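Local coordinates for transcription termination factor NusA (Planctomyces limnophilus, PDB 4MTN), which probably takes part in both transcription termination and antitermination, binding the core RNA polymerase and nascent RNA, at residues 51-55 against 56-60. Residues are numbered along the deposited sequence; the frame is centred on the assembly and turned at random.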
# COMPACT_ATOMS: atom_id res chain seq x y z
N HIS A 51 -3.39 -0.75 41.33
CA HIS A 51 -1.99 -0.38 41.12
C HIS A 51 -1.07 -1.20 42.00
O HIS A 51 -1.33 -1.38 43.19
CB HIS A 51 -1.78 1.11 41.38
CG HIS A 51 -0.34 1.51 41.43
ND1 HIS A 51 0.50 1.42 40.34
CD2 HIS A 51 0.41 2.00 42.45
CE1 HIS A 51 1.71 1.84 40.68
NE2 HIS A 51 1.68 2.19 41.95
N ILE A 52 0.02 -1.69 41.42
CA ILE A 52 1.02 -2.42 42.18
C ILE A 52 2.30 -1.60 42.27
O ILE A 52 2.88 -1.23 41.24
CB ILE A 52 1.34 -3.78 41.55
CG1 ILE A 52 0.07 -4.64 41.48
CG2 ILE A 52 2.42 -4.50 42.34
CD1 ILE A 52 0.27 -5.97 40.79
N ASP A 53 2.73 -1.30 43.49
CA ASP A 53 3.98 -0.59 43.70
C ASP A 53 5.13 -1.42 43.15
O ASP A 53 5.27 -2.60 43.47
CB ASP A 53 4.19 -0.29 45.19
CG ASP A 53 5.23 0.79 45.44
OD1 ASP A 53 6.17 0.92 44.63
OD2 ASP A 53 5.11 1.51 46.45
N ARG A 54 5.95 -0.81 42.30
CA ARG A 54 7.01 -1.53 41.61
C ARG A 54 8.10 -2.02 42.56
O ARG A 54 8.57 -3.15 42.44
CB ARG A 54 7.62 -0.66 40.51
CG ARG A 54 6.65 -0.31 39.39
CD ARG A 54 6.07 -1.56 38.75
NE ARG A 54 5.17 -1.26 37.64
CZ ARG A 54 3.85 -1.20 37.75
NH1 ARG A 54 3.26 -1.43 38.92
NH2 ARG A 54 3.10 -0.93 36.69
N THR A 55 8.50 -1.17 43.50
CA THR A 55 9.55 -1.53 44.44
C THR A 55 9.10 -2.56 45.48
O THR A 55 9.72 -3.61 45.63
CB THR A 55 10.08 -0.28 45.18
OG1 THR A 55 9.00 0.37 45.86
CG2 THR A 55 10.71 0.69 44.20
N SER A 56 8.02 -2.25 46.19
CA SER A 56 7.55 -3.11 47.28
C SER A 56 6.73 -4.30 46.78
O SER A 56 6.89 -5.42 47.27
CB SER A 56 6.74 -2.30 48.28
OG SER A 56 5.69 -1.59 47.64
N GLY A 57 5.84 -4.06 45.83
CA GLY A 57 5.02 -5.12 45.27
C GLY A 57 3.62 -5.21 45.85
O GLY A 57 2.85 -6.09 45.48
N GLN A 58 3.30 -4.30 46.76
CA GLN A 58 1.99 -4.31 47.42
C GLN A 58 0.90 -3.74 46.52
O GLN A 58 0.97 -2.58 46.09
CB GLN A 58 2.05 -3.54 48.74
CG GLN A 58 2.71 -2.18 48.65
CD GLN A 58 2.87 -1.52 50.01
OE1 GLN A 58 2.56 -2.11 51.04
NE2 GLN A 58 3.35 -0.28 50.01
N PRO A 59 -0.13 -4.56 46.22
CA PRO A 59 -1.26 -4.17 45.37
C PRO A 59 -2.15 -3.10 46.00
O PRO A 59 -2.52 -3.22 47.17
CB PRO A 59 -2.03 -5.48 45.19
CG PRO A 59 -1.06 -6.56 45.55
CD PRO A 59 -0.20 -5.97 46.62
N MSE A 60 -2.50 -2.09 45.22
CA MSE A 60 -3.41 -1.03 45.67
C MSE A 60 -4.72 -1.13 44.90
O MSE A 60 -4.77 -0.84 43.71
CB MSE A 60 -2.77 0.34 45.47
CG MSE A 60 -3.51 1.49 46.12
SE MSE A 60 -3.04 1.71 48.00
CE MSE A 60 -3.84 3.45 48.32
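S56 opens the return of a beta hairpin in the NusA N-terminal domain, whose loop of six residues, 53-58, links the two strands; S56 OG lies 3.2 Å from D53 CB, and its angle to D53 OD2 is poor for a hydrogen bond. That carboxylate turns to T55 instead: D53 CG stands anti to the backbone N (chi1 -163°). T55 OG1 donates to D53 OD1 at 3.1 Å, meeting it 54° out of the carboxylate plane. Replacing D53 with alanine removes the carboxylate, which would probably leave the T55 hydroxyl without this acceptor and free to turn. G57 N then reaches back to D53 O in a weak, bent bond (2.8 Å, 125° at the hydrogen), and the positive phi of G57 would jam a beta carbon against the preceding carbonyl. Q58 O takes a long, weak bond from D53 N. P59 forms a non-hydrogen-bonded pair with I52; their side chains share the face toward helix 7-18, where both touch V8, with P59 CB 4.3 Å from I52 CG1. Finally, M60 and H51 form a hydrogen-bonded antiparallel pair, the next bridge between strands 48-52 and 59-63: H51 N donates to M60 O at 2.8 Å.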